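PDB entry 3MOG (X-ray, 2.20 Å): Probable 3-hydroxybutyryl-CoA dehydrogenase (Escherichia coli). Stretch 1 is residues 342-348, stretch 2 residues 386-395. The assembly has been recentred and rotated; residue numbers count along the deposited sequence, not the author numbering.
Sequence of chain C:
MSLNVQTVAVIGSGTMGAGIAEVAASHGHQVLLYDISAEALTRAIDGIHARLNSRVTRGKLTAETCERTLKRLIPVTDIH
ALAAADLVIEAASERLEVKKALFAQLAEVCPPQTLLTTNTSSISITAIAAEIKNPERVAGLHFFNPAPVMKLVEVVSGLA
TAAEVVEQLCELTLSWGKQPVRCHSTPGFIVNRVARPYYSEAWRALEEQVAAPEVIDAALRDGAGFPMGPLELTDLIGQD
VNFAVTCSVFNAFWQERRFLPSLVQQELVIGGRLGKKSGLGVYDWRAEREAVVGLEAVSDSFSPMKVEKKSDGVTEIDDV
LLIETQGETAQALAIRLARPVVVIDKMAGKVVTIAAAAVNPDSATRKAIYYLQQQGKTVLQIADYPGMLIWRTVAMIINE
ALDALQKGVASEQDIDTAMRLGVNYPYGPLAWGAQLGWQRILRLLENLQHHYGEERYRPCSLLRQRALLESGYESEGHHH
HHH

Stretch 1 (342-348) VVIDKMA
Stretch 2 (386-395) PGMLIWRTVA

A single buried carboxylate, Asp-345, gathers three consecutive backbone amides at the start of a helix, illustrating how an acidic side chain can satisfy N-H groups that lack a preceding turn of carbonyls. Asp-345 OD1 accepts from Leu-389 N (2.9 Å) and Ile-390 N (2.8 Å), while Asp-345 OD2 accepts from Trp-391 N (3.1 Å); two oxygens thus serve three amides. Leu-389 is the N-cap residue (phi/psi -123/-63), and the helix runs from Ile-390 through Ala-395 and beyond.

Asp-345 lies on an extended strand beginning before Val-342; its CA-to-CB bond points toward the second stretch, with chi1 t and chi2 -150°. Asp-345 CA lies 6.3 Å from Met-388 CA, the nearest CA pair. Met-388 (phi/psi 53/-124) follows Gly-387 at 75/-8, where positive phi favours glycine. Val-343 (t) also points toward the second stretch, Val-343 CG1 packing 4.0 Å from Met-388 CG (m, m, -93°).

Trp-391 (m, chi2 85°) adds a second polar tie: Trp-391 NE1 donates to Lys-346 O at 2.7 Å, almost linearly. Met-347 CE (m, t, t) lies over one face of Trp-391, 3.9 Å from the centroid of its five-membered ring. Ile-390 and Val-394 point toward this long apolar side chain's stretch: Met-347 SD lies 3.7 Å from Ile-390 CG2, Met-347 CE 3.9 Å from Val-394 CB. Both sides summed, 483 Å² is buried.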

# COMPACT_ATOMS: atom_id res chain seq x y z
N VAL C 342 7.27 -18.40 31.48
CA VAL C 342 7.19 -16.95 31.58
C VAL C 342 8.15 -16.35 30.53
O VAL C 342 9.33 -16.70 30.47
CB VAL C 342 7.49 -16.44 33.01
CG1 VAL C 342 7.40 -14.91 33.08
CG2 VAL C 342 6.54 -17.06 34.01
N VAL C 343 7.62 -15.47 29.68
CA VAL C 343 8.44 -14.74 28.72
C VAL C 343 8.91 -13.41 29.33
O VAL C 343 8.11 -12.67 29.89
CB VAL C 343 7.70 -14.55 27.37
CG1 VAL C 343 8.27 -13.40 26.57
CG2 VAL C 343 7.76 -15.84 26.54
N ILE C 344 10.20 -13.11 29.24
CA ILE C 344 10.74 -11.87 29.76
C ILE C 344 11.32 -10.97 28.66
O ILE C 344 11.89 -11.45 27.67
CB ILE C 344 11.78 -12.12 30.91
CG1 ILE C 344 12.35 -10.82 31.45
CG2 ILE C 344 12.93 -13.00 30.45
CD1 ILE C 344 13.31 -11.01 32.60
N ASP C 345 11.15 -9.68 28.85
CA ASP C 345 11.58 -8.64 27.95
C ASP C 345 12.48 -7.73 28.76
O ASP C 345 11.99 -6.90 29.54
CB ASP C 345 10.34 -7.87 27.51
CG ASP C 345 10.61 -6.83 26.46
OD1 ASP C 345 9.87 -5.81 26.45
OD2 ASP C 345 11.52 -7.03 25.64
N LYS C 346 13.79 -7.87 28.60
CA LYS C 346 14.72 -7.11 29.43
C LYS C 346 15.97 -6.68 28.69
O LYS C 346 16.41 -7.37 27.77
CB LYS C 346 15.13 -7.89 30.69
CG LYS C 346 15.89 -9.20 30.43
CD LYS C 346 16.76 -9.62 31.62
CE LYS C 346 17.29 -11.05 31.43
NZ LYS C 346 18.26 -11.47 32.49
N MET C 347 16.50 -5.51 29.07
CA MET C 347 17.88 -5.15 28.72
C MET C 347 18.70 -4.88 29.98
O MET C 347 18.75 -5.75 30.85
CB MET C 347 17.95 -4.02 27.68
CG MET C 347 17.54 -4.51 26.27
SD MET C 347 17.64 -3.27 24.97
CE MET C 347 17.08 -4.23 23.58
N ALA C 348 19.32 -3.71 30.11
CA ALA C 348 20.22 -3.46 31.26
C ALA C 348 19.52 -2.82 32.45
O ALA C 348 19.88 -3.08 33.60
CB ALA C 348 21.42 -2.63 30.84
N PRO C 386 3.78 -10.93 21.23
CA PRO C 386 4.97 -11.32 20.48
C PRO C 386 6.05 -10.25 20.48
O PRO C 386 5.78 -9.09 20.17
CB PRO C 386 4.42 -11.53 19.06
CG PRO C 386 3.04 -12.00 19.27
CD PRO C 386 2.54 -11.23 20.48
N GLY C 387 7.27 -10.61 20.89
CA GLY C 387 8.37 -9.67 20.90
C GLY C 387 8.31 -8.65 22.03
O GLY C 387 9.26 -7.89 22.24
N MET C 388 7.18 -8.65 22.75
CA MET C 388 6.92 -7.75 23.88
C MET C 388 7.12 -6.28 23.50
O MET C 388 6.51 -5.81 22.53
CB MET C 388 7.69 -8.18 25.14
CG MET C 388 7.42 -9.64 25.56
SD MET C 388 5.81 -9.86 26.32
CE MET C 388 6.35 -9.66 28.00
N LEU C 389 7.97 -5.55 24.23
CA LEU C 389 8.01 -4.09 24.09
C LEU C 389 9.38 -3.55 23.71
O LEU C 389 9.55 -2.95 22.65
CB LEU C 389 7.52 -3.39 25.37
CG LEU C 389 6.06 -3.62 25.78
CD1 LEU C 389 5.74 -2.85 27.05
CD2 LEU C 389 5.08 -3.23 24.65
N ILE C 390 10.33 -3.77 24.60
CA ILE C 390 11.68 -3.27 24.47
C ILE C 390 12.33 -3.90 23.25
O ILE C 390 12.76 -3.19 22.35
CB ILE C 390 12.49 -3.58 25.75
CG1 ILE C 390 12.00 -2.72 26.92
CG2 ILE C 390 13.98 -3.40 25.51
CD1 ILE C 390 12.47 -3.24 28.31
N TRP C 391 12.35 -5.24 23.21
CA TRP C 391 13.04 -5.96 22.14
C TRP C 391 12.38 -5.74 20.80
O TRP C 391 13.07 -5.57 19.81
CB TRP C 391 13.24 -7.45 22.47
CG TRP C 391 14.45 -7.63 23.34
CD1 TRP C 391 14.51 -7.52 24.70
CD2 TRP C 391 15.79 -7.88 22.90
NE1 TRP C 391 15.80 -7.71 25.14
CE2 TRP C 391 16.61 -7.93 24.06
CE3 TRP C 391 16.38 -8.09 21.64
CZ2 TRP C 391 17.98 -8.17 23.99
CZ3 TRP C 391 17.75 -8.33 21.58
CH2 TRP C 391 18.54 -8.37 22.75
N ARG C 392 11.05 -5.69 20.80
CA ARG C 392 10.27 -5.47 19.57
C ARG C 392 10.57 -4.09 18.97
O ARG C 392 10.76 -3.97 17.75
CB ARG C 392 8.77 -5.64 19.86
CG ARG C 392 7.86 -5.38 18.69
CD ARG C 392 6.58 -6.12 18.84
NE ARG C 392 5.62 -5.75 17.80
CZ ARG C 392 4.46 -6.35 17.62
NH1 ARG C 392 4.13 -7.38 18.40
NH2 ARG C 392 3.62 -5.94 16.65
N THR C 393 10.65 -3.08 19.84
CA THR C 393 10.87 -1.68 19.43
C THR C 393 12.32 -1.45 18.97
O THR C 393 12.56 -0.75 17.97
CB THR C 393 10.54 -0.69 20.58
OG1 THR C 393 9.16 -0.83 20.95
CG2 THR C 393 10.79 0.75 20.17
N VAL C 394 13.27 -2.02 19.70
CA VAL C 394 14.68 -1.79 19.40
C VAL C 394 15.08 -2.52 18.11
O VAL C 394 15.72 -1.93 17.26
CB VAL C 394 15.61 -2.11 20.59
CG1 VAL C 394 17.06 -1.94 20.19
CG2 VAL C 394 15.28 -1.19 21.80
N ALA C 395 14.64 -3.78 17.95
CA ALA C 395 14.76 -4.52 16.68
C ALA C 395 14.28 -3.73 15.46
O ALA C 395 15.00 -3.65 14.46
CB ALA C 395 14.02 -5.89 16.75